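Local coordinates for CBS domain containing membrane protein (Sphaerobacter thermophilus, PDB 4ESY) that probably senses a small ligand, perhaps an adenine nucleotide, through a C-terminal pair of CBS motifs and thereby regulates the rest of a membrane-associated protein, at the interface of chains A and B. Sequence-based numbering; all coordinates share one arbitrary frame. Chains: chain A, CBS domain containing membrane protein; chain B, CBS domain containing membrane protein.

The three contacts lie along the face where the two CBS-pair chains meet. Contacts 1 and 3 are neighbours, their C-alpha centres about 15 Å apart. Contact 2 sits at the other end, about 37 Å from contact 1 and 46 Å from contact 3. Contacts 1 and 3 use residues 78-98 of chain A and residues 4-25 of chain B. Contact 2 partly reverses this: helix 2-16 and the segment 157-161 of chain A meet residues 71-98 of chain B. Residues 11, 78, 86, 90 and 98 therefore serve in both chains. This reciprocity suggests a twofold CBS dimer, although the structure alone does not prove it in solution.

Contact 1: the interface of chains A and B. Residues chain A 78, 85-86, 88-89; chain B 18, 22-23, 25.
This patch joins residues 78-89 of chain A, with helix 79-86, to the segment of chain B that follows its N-terminal helix. The guiding side chain is B:Asp22, in the 3-10 helix 20-22. CB of B:Asp22 packs on the CG2 methyl of A:Ile85 at 3.9 Å, and the two side chains cross obliquely. CG is anti to the carbonyl carbon (chi1 -79°), which turns the carboxylate toward A:Arg88. At the tip, OD1 of B:Asp22 forms a long salt bridge of 3.6 Å to NH1 of A:Arg88. The guanidinium and carboxylate planes stand 80° apart, so they do not form a coplanar, two-pronged pair. The arginine chain bends at chi2 and chi3 to come this close. The other carboxylate oxygen, OD2 of B:Asp22, meets water 1 at 2.7 Å. That water also lies 2.9 Å from the backbone O of A:Ile85 and bridges the chains. Behind B:Asp22, the indole of A:Trp78 points its six-membered ring at the partner. CH2 of A:Trp78 lies 3.2 Å from the backbone O of B:Asp22 and 3.9 Å from CA of B:Ile23. Its CZ2 meets the CG2 methyl of B:Thr25 tip to tip, in the ring plane at the edge. Farther along, CG2 of B:Val18 touches CB of A:Ala89 at 3.9 Å. The site ties the two chains together by packing, one water and a loose charge pair, and so would support a CBS dimer.

Contact 2: the interface of chains A and B. Residues chain A 11, 15, 157-161; chain B 71, 76-78, 86, 90, 98.
In this contact between two CBS-domain chains, the segment 157-161 and helix 2-16 of chain A meet residues 71-98 of chain B. The residues with most surface buried are B:Leu71, A:Leu159 and A:Lys158. B:Leu71, in the 3-10 helix 67-73, inserts its CD1 methyl against the backbone of A:Leu157 and A:Leu160. CG is anti to the carbonyl carbon (chi1 -54°). CD1 of B:Leu71 lies 3.3 Å from the carbonyl carbon C of A:Leu160 and 3.4 Å from the backbone O of A:Leu157. CD1 of B:Leu71 also packs tightly on CD2 of A:Leu161 at 3.5 Å, where the two leucines slide past each other in opposite directions. The second methyl, CD2, faces the carbonyl of A:Leu159.

A:Leu159 lies beside B:Trp78, both side chains pointing the same way. CD2 of A:Leu159 touches CB of B:Trp78 at 3.7 Å and also meets CE3 of the indole. CD2 of B:Leu86 sits at the edge of that ring, in its plane.

A:Lys158 works mainly through its backbone. O of A:Lys158 accepts a hydrogen bond from N of B:Trp78 at 2.9 Å, in the carbonyl plane and on a lone pair (156° at H). The N-H of B:Phe77 points instead to water 2, and that water reaches the O of A:Leu157. The lysine side chain runs extended across B:Trp78 at about a right angle, its CD near CD1 of B:Trp78. On helix 2-16, A:Ile11 CD1 meets B:Ile90 CG2 at 3.7 Å, and A:Ile15 CD1 packs on CG of B:Pro76.

Contact 3: the interface of chains A and B. Residues chain A 90, 93-94, 97-98; chain B 4, 7, 11.
CG of B:Arg7 is anti to its backbone N (chi1 -153°), and the chain runs extended to NE, sending the guanidinium from helix 2-17 toward helix 92-102 of chain A. CG of A:His97 is likewise anti to its N (chi1 -179°), which lays the imidazole beneath that group. A:Glu94 bends at chi2 to bring its carboxylate to the guanidinium edge. NE of B:Arg7 gives OE1 of A:Glu94 a salt-bridged hydrogen bond of 2.6 Å. It is nearly straight, lies in the guanidinium plane and uses the syn lone pair. NH2 of B:Arg7 makes a weak bond to OE2 of A:Glu94 at 3.3 Å, as fits two planes clearly twisted apart. CZ of B:Arg7 stacks over the centre of the A:His97 ring, 3.6 Å from its centroid, with the planes 12° apart. Beyond it, NE2 of A:His97 reaches tip to tip for OE2 of B:Glu4, a weak bond of 3.5 Å. This carboxylate would tend to favour a protonated ring, while the arginine would oppose it. An alanine in place of B:Arg7 would probably lose both the salt bridge and the cation-pi stack, leaving A:Glu94 without this partner. B:Ile11 crosses A:Ile90 at about a right angle and meets A:Leu98 tip to tip. The site fastens the N-terminal helix of one chain to its neighbour and would strengthen the dimer.

Contact 1: the interface of chains A and B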
loop_
_atom_site.group_PDB
_atom_site.type_symbol
_atom_site.label_atom_id
_atom_site.label_comp_id
_atom_site.label_asym_id
_atom_site.label_seq_id
_atom_site.Cartn_x
_atom_site.Cartn_y
_atom_site.Cartn_z
ATOM N N TRP A 78 -11.395 -8.606 -5.301
ATOM C CA TRP A 78 -11.271 -8.273 -6.731
ATOM C C TRP A 78 -12.582 -8.450 -7.510
ATOM O O TRP A 78 -12.805 -7.805 -8.546
ATOM C CB TRP A 78 -10.135 -9.084 -7.392
ATOM C CG TRP A 78 -9.449 -8.277 -8.473
ATOM C CD1 TRP A 78 -9.085 -6.955 -8.393
ATOM C CD2 TRP A 78 -9.138 -8.702 -9.810
ATOM N NE1 TRP A 78 -8.532 -6.547 -9.588
ATOM C CE2 TRP A 78 -8.554 -7.596 -10.474
ATOM C CE3 TRP A 78 -9.283 -9.911 -10.504
ATOM C CZ2 TRP A 78 -8.110 -7.661 -11.807
ATOM C CZ3 TRP A 78 -8.844 -9.984 -11.816
ATOM C CH2 TRP A 78 -8.248 -8.867 -12.456
ATOM N N ILE A 85 -13.468 -9.932 -15.699
ATOM C CA ILE A 85 -12.200 -10.611 -15.901
ATOM C C ILE A 85 -12.218 -11.940 -15.159
ATOM O O ILE A 85 -11.828 -12.950 -15.697
ATOM C CB ILE A 85 -10.983 -9.723 -15.517
ATOM C CG1 ILE A 85 -10.782 -8.649 -16.592
ATOM C CG2 ILE A 85 -9.716 -10.550 -15.511
ATOM C CD1 ILE A 85 -10.287 -7.326 -16.052
ATOM N N LEU A 86 -12.740 -11.926 -13.945
ATOM C CA LEU A 86 -12.822 -13.133 -13.139
ATOM C C LEU A 86 -13.839 -14.140 -13.664
ATOM O O LEU A 86 -13.649 -15.356 -13.532
ATOM C CB LEU A 86 -13.072 -12.794 -11.671
ATOM C CG LEU A 86 -11.821 -12.251 -10.960
ATOM C CD1 LEU A 86 -12.077 -11.992 -9.436
ATOM C CD2 LEU A 86 -10.614 -13.163 -11.132
ATOM N N ARG A 88 -14.048 -14.996 -16.543
ATOM C CA ARG A 88 -13.369 -15.796 -17.544
ATOM C C ARG A 88 -12.781 -17.041 -16.908
ATOM O O ARG A 88 -12.534 -18.028 -17.580
ATOM C CB ARG A 88 -12.284 -14.988 -18.250
ATOM C CG ARG A 88 -12.753 -14.432 -19.551
ATOM C CD ARG A 88 -12.599 -12.940 -19.615
ATOM N NE ARG A 88 -11.198 -12.539 -19.684
ATOM C CZ ARG A 88 -10.794 -11.295 -19.934
ATOM N NH1 ARG A 88 -9.494 -11.035 -19.956
ATOM N NH2 ARG A 88 -11.676 -10.324 -20.189
ATOM N N ALA A 89 -12.565 -16.968 -15.598
ATOM C CA ALA A 89 -11.930 -18.038 -14.866
ATOM C C ALA A 89 -12.949 -18.891 -14.106
ATOM O O ALA A 89 -12.804 -20.099 -14.012
ATOM C CB ALA A 89 -10.903 -17.463 -13.916
ATOM N N VAL B 18 -5.413 -17.854 -13.070
ATOM C CA VAL B 18 -5.519 -16.582 -13.799
ATOM C C VAL B 18 -4.145 -16.070 -14.275
ATOM O O VAL B 18 -3.200 -16.008 -13.500
ATOM C CB VAL B 18 -6.155 -15.534 -12.875
ATOM C CG1 VAL B 18 -6.090 -14.115 -13.486
ATOM C CG2 VAL B 18 -7.601 -15.961 -12.497
ATOM N N ASP B 22 -3.786 -10.552 -16.760
ATOM C CA ASP B 22 -5.183 -10.220 -16.444
ATOM C C ASP B 22 -5.322 -9.299 -15.220
ATOM O O ASP B 22 -6.331 -8.650 -15.063
ATOM C CB ASP B 22 -6.022 -11.484 -16.225
ATOM C CG ASP B 22 -6.440 -12.148 -17.522
ATOM O OD1 ASP B 22 -6.173 -11.601 -18.618
ATOM O OD2 ASP B 22 -7.067 -13.222 -17.447
ATOM N N ILE B 23 -4.317 -9.252 -14.353
ATOM C CA ILE B 23 -4.408 -8.400 -13.184
ATOM C C ILE B 23 -3.654 -7.087 -13.345
ATOM O O ILE B 23 -3.760 -6.208 -12.480
ATOM C CB ILE B 23 -4.000 -9.102 -11.868
ATOM C CG1 ILE B 23 -2.487 -9.281 -11.748
ATOM C CG2 ILE B 23 -4.699 -10.457 -11.750
ATOM C CD1 ILE B 23 -2.055 -9.862 -10.363
ATOM N N THR B 25 -4.060 -4.066 -14.623
ATOM C CA THR B 25 -5.196 -3.310 -15.163
ATOM C C THR B 25 -4.917 -1.813 -15.149
ATOM O O THR B 25 -5.764 -0.993 -15.522
ATOM C CB THR B 25 -6.466 -3.573 -14.349
ATOM O OG1 THR B 25 -6.230 -3.176 -12.995
ATOM C CG2 THR B 25 -6.853 -5.075 -14.396
HETATM O O HOH W 1 -9.203 -14.131 -15.991
#

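Contact 2: the interface of chains A and B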
loop_
_atom_site.group_PDB
_atom_site.type_symbol
_atom_site.label_atom_id
_atom_site.label_comp_id
_atom_site.label_asym_id
_atom_site.label_seq_id
_atom_site.Cartn_x
_atom_site.Cartn_y
_atom_site.Cartn_z
ATOM N N ILE A 11 17.545 16.894 11.308
ATOM C CA ILE A 11 16.353 16.626 10.498
ATOM C C ILE A 11 15.602 15.384 11.004
ATOM O O ILE A 11 14.396 15.417 11.182
ATOM C CB ILE A 11 16.716 16.376 9.040
ATOM C CG1 ILE A 11 17.545 17.530 8.485
ATOM C CG2 ILE A 11 15.458 16.127 8.184
ATOM C CD1 ILE A 11 16.812 18.809 8.360
ATOM N N ILE A 15 11.800 15.334 12.567
ATOM C CA ILE A 15 10.748 14.552 11.945
ATOM C C ILE A 15 10.063 13.663 12.975
ATOM O O ILE A 15 8.861 13.552 12.944
ATOM C CB ILE A 15 11.278 13.763 10.740
ATOM C CG1 ILE A 15 11.477 14.737 9.574
ATOM C CG2 ILE A 15 10.309 12.659 10.336
ATOM C CD1 ILE A 15 12.143 14.126 8.357
ATOM N N LEU A 157 6.946 5.587 5.989
ATOM C CA LEU A 157 8.184 5.417 5.239
ATOM C C LEU A 157 8.451 6.627 4.353
ATOM O O LEU A 157 9.523 6.744 3.768
ATOM C CB LEU A 157 8.129 4.139 4.417
ATOM C CG LEU A 157 8.275 2.898 5.280
ATOM C CD1 LEU A 157 7.977 1.633 4.471
ATOM C CD2 LEU A 157 9.696 2.828 5.825
ATOM N N LYS A 158 7.464 7.510 4.242
ATOM C CA LYS A 158 7.624 8.790 3.548
ATOM C C LYS A 158 8.389 9.821 4.411
ATOM O O LYS A 158 8.812 10.877 3.924
ATOM C CB LYS A 158 6.249 9.373 3.188
ATOM C CG LYS A 158 5.513 8.595 2.087
ATOM C CD LYS A 158 4.164 9.215 1.881
ATOM C CE LYS A 158 3.512 8.665 0.649
ATOM N NZ LYS A 158 2.150 9.202 0.552
ATOM N N LEU A 159 8.561 9.484 5.676
ATOM C CA LEU A 159 9.240 10.318 6.669
ATOM C C LEU A 159 10.477 9.730 7.296
ATOM O O LEU A 159 11.435 10.452 7.560
ATOM C CB LEU A 159 8.270 10.567 7.832
ATOM C CG LEU A 159 7.046 11.360 7.431
ATOM C CD1 LEU A 159 6.029 11.276 8.565
ATOM C CD2 LEU A 159 7.512 12.761 7.210
ATOM N N LEU A 160 10.474 8.444 7.626
ATOM C CA LEU A 160 11.641 7.926 8.354
ATOM C C LEU A 160 11.730 6.428 8.178
ATOM O O LEU A 160 10.735 5.787 7.830
ATOM C CB LEU A 160 11.542 8.254 9.879
ATOM C CG LEU A 160 10.540 7.480 10.757
ATOM C CD1 LEU A 160 10.777 7.732 12.256
ATOM C CD2 LEU A 160 9.119 7.826 10.423
ATOM N N LEU A 161 12.918 5.887 8.407
ATOM C CA LEU A 161 13.132 4.460 8.333
ATOM C C LEU A 161 12.428 3.732 9.471
ATOM O O LEU A 161 12.298 4.272 10.560
ATOM C CB LEU A 161 14.616 4.167 8.416
ATOM C CG LEU A 161 15.388 4.742 7.235
ATOM C CD1 LEU A 161 16.880 4.612 7.521
ATOM C CD2 LEU A 161 14.984 3.983 5.988
ATOM N N LEU B 71 14.673 7.771 1.326
ATOM C CA LEU B 71 15.420 7.842 2.606
ATOM C C LEU B 71 16.858 7.399 2.465
ATOM O O LEU B 71 17.692 7.778 3.266
ATOM C CB LEU B 71 14.762 6.985 3.692
ATOM C CG LEU B 71 13.286 7.298 3.922
ATOM C CD1 LEU B 71 12.655 6.363 4.968
ATOM C CD2 LEU B 71 13.151 8.736 4.325
ATOM N N PRO B 76 13.310 12.739 2.955
ATOM C CA PRO B 76 12.005 12.153 3.232
ATOM C C PRO B 76 11.088 12.469 2.029
ATOM O O PRO B 76 10.887 13.635 1.668
ATOM C CB PRO B 76 11.545 12.917 4.487
ATOM C CG PRO B 76 12.161 14.293 4.318
ATOM C CD PRO B 76 13.425 14.121 3.466
ATOM N N PHE B 77 10.526 11.444 1.413
ATOM C CA PHE B 77 9.655 11.675 0.249
ATOM C C PHE B 77 8.549 12.709 0.550
ATOM O O PHE B 77 8.103 13.449 -0.335
ATOM C CB PHE B 77 9.068 10.355 -0.240
ATOM C CG PHE B 77 8.163 10.498 -1.443
ATOM C CD1 PHE B 77 8.666 10.325 -2.736
ATOM C CD2 PHE B 77 6.838 10.814 -1.287
ATOM C CE1 PHE B 77 7.823 10.453 -3.859
ATOM C CE2 PHE B 77 5.983 10.953 -2.419
ATOM C CZ PHE B 77 6.494 10.774 -3.693
ATOM N N TRP B 78 8.149 12.813 1.813
ATOM C CA TRP B 78 7.018 13.692 2.159
ATOM C C TRP B 78 7.293 15.155 1.837
ATOM O O TRP B 78 6.363 15.932 1.654
ATOM C CB TRP B 78 6.637 13.564 3.656
ATOM C CG TRP B 78 5.159 13.691 3.865
ATOM C CD1 TRP B 78 4.176 13.124 3.097
ATOM C CD2 TRP B 78 4.489 14.494 4.854
ATOM N NE1 TRP B 78 2.934 13.490 3.583
ATOM C CE2 TRP B 78 3.101 14.329 4.658
ATOM C CE3 TRP B 78 4.931 15.317 5.898
ATOM C CZ2 TRP B 78 2.139 14.976 5.460
ATOM C CZ3 TRP B 78 3.982 15.949 6.706
ATOM C CH2 TRP B 78 2.600 15.767 6.486
ATOM N N LEU B 86 6.077 20.389 6.810
ATOM C CA LEU B 86 7.416 20.052 7.254
ATOM C C LEU B 86 8.242 21.254 7.689
ATOM O O LEU B 86 9.023 21.151 8.642
ATOM C CB LEU B 86 8.151 19.238 6.201
ATOM C CG LEU B 86 7.623 17.804 6.146
ATOM C CD1 LEU B 86 8.500 16.943 5.242
ATOM C CD2 LEU B 86 7.510 17.197 7.556
ATOM N N ILE B 90 11.099 22.058 10.492
ATOM C CA ILE B 90 12.460 22.119 9.975
ATOM C C ILE B 90 12.696 23.538 9.456
ATOM O O ILE B 90 11.900 24.045 8.661
ATOM C CB ILE B 90 12.590 21.124 8.802
ATOM C CG1 ILE B 90 12.189 19.709 9.263
ATOM C CG2 ILE B 90 13.976 21.117 8.237
ATOM C CD1 ILE B 90 12.213 18.634 8.174
ATOM N N LEU B 98 17.434 19.948 1.463
ATOM C CA LEU B 98 16.807 18.709 1.032
ATOM C C LEU B 98 16.406 18.768 -0.441
ATOM O O LEU B 98 16.694 17.848 -1.204
ATOM C CB LEU B 98 15.597 18.392 1.919
ATOM C CG LEU B 98 15.968 18.079 3.367
ATOM C CD1 LEU B 98 14.701 17.763 4.178
ATOM C CD2 LEU B 98 16.981 16.922 3.419
HETATM O O HOH W 2 10.766 8.667 1.953
#

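Contact 3: the interface of chains A and B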
loop_
_atom_site.group_PDB
_atom_site.type_symbol
_atom_site.label_atom_id
_atom_site.label_comp_id
_atom_site.label_asym_id
_atom_site.label_seq_id
_atom_site.Cartn_x
_atom_site.Cartn_y
_atom_site.Cartn_z
ATOM N N ILE A 90 -13.982 -18.240 -13.583
ATOM C CA ILE A 90 -14.976 -18.844 -12.704
ATOM C C ILE A 90 -16.337 -18.803 -13.390
ATOM O O ILE A 90 -16.746 -17.746 -13.869
ATOM C CB ILE A 90 -15.090 -18.009 -11.431
ATOM C CG1 ILE A 90 -13.709 -17.730 -10.841
ATOM C CG2 ILE A 90 -15.951 -18.686 -10.399
ATOM C CD1 ILE A 90 -13.719 -16.718 -9.665
ATOM N N PRO A 93 -22.543 -18.988 -12.319
ATOM C CA PRO A 93 -23.319 -19.175 -11.083
ATOM C C PRO A 93 -22.431 -19.087 -9.849
ATOM O O PRO A 93 -22.926 -18.744 -8.782
ATOM C CB PRO A 93 -23.892 -20.598 -11.220
ATOM C CG PRO A 93 -23.747 -20.945 -12.660
ATOM C CD PRO A 93 -22.536 -20.207 -13.148
ATOM N N GLU A 94 -21.146 -19.406 -9.992
ATOM C CA GLU A 94 -20.220 -19.314 -8.876
ATOM C C GLU A 94 -19.863 -17.853 -8.586
ATOM O O GLU A 94 -19.728 -17.448 -7.430
ATOM C CB GLU A 94 -18.961 -20.131 -9.151
ATOM C CG GLU A 94 -19.250 -21.617 -9.267
ATOM C CD GLU A 94 -20.160 -22.080 -8.136
ATOM O OE1 GLU A 94 -19.742 -21.970 -6.956
ATOM O OE2 GLU A 94 -21.310 -22.503 -8.421
ATOM N N HIS A 97 -22.718 -16.505 -6.744
ATOM C CA HIS A 97 -22.691 -16.979 -5.373
ATOM C C HIS A 97 -21.775 -16.124 -4.464
ATOM O O HIS A 97 -22.088 -15.852 -3.306
ATOM C CB HIS A 97 -22.290 -18.447 -5.339
ATOM C CG HIS A 97 -22.272 -19.015 -3.959
ATOM N ND1 HIS A 97 -23.419 -19.167 -3.208
ATOM C CD2 HIS A 97 -21.245 -19.411 -3.169
ATOM C CE1 HIS A 97 -23.098 -19.653 -2.022
ATOM N NE2 HIS A 97 -21.787 -19.807 -1.972
ATOM N N LEU A 98 -20.631 -15.714 -4.994
ATOM C CA LEU A 98 -19.770 -14.783 -4.279
ATOM C C LEU A 98 -20.495 -13.461 -3.987
ATOM O O LEU A 98 -20.482 -12.972 -2.853
ATOM C CB LEU A 98 -18.482 -14.550 -5.064
ATOM C CG LEU A 98 -17.626 -15.820 -5.237
ATOM C CD1 LEU A 98 -16.430 -15.541 -6.114
ATOM C CD2 LEU A 98 -17.188 -16.399 -3.874
ATOM N N GLU B 4 -19.944 -26.979 0.274
ATOM C CA GLU B 4 -19.394 -25.637 0.289
ATOM C C GLU B 4 -17.863 -25.645 0.188
ATOM O O GLU B 4 -17.293 -24.797 -0.489
ATOM C CB GLU B 4 -19.827 -24.875 1.541
ATOM C CG GLU B 4 -19.477 -23.399 1.477
ATOM C CD GLU B 4 -20.213 -22.672 0.349
ATOM O OE1 GLU B 4 -21.469 -22.745 0.307
ATOM O OE2 GLU B 4 -19.541 -22.032 -0.494
ATOM N N ARG B 7 -16.815 -26.224 -3.274
ATOM C CA ARG B 7 -17.093 -24.997 -4.005
ATOM C C ARG B 7 -15.955 -23.971 -3.866
ATOM O O ARG B 7 -15.493 -23.392 -4.848
ATOM C CB ARG B 7 -18.398 -24.406 -3.476
ATOM C CG ARG B 7 -19.160 -23.569 -4.454
ATOM C CD ARG B 7 -20.630 -23.403 -4.002
ATOM N NE ARG B 7 -21.374 -22.615 -4.982
ATOM C CZ ARG B 7 -22.667 -22.322 -4.907
ATOM N NH1 ARG B 7 -23.405 -22.741 -3.876
ATOM N NH2 ARG B 7 -23.216 -21.594 -5.874
ATOM N N ILE B 11 -13.110 -22.562 -6.641
ATOM C CA ILE B 11 -12.848 -21.137 -6.791
ATOM C C ILE B 11 -11.378 -20.785 -6.509
ATOM O O ILE B 11 -10.766 -20.106 -7.304
ATOM C CB ILE B 11 -13.821 -20.291 -5.976
ATOM C CG1 ILE B 11 -15.174 -20.329 -6.685
ATOM C CG2 ILE B 11 -13.351 -18.808 -5.886
ATOM C CD1 ILE B 11 -16.324 -19.958 -5.835
#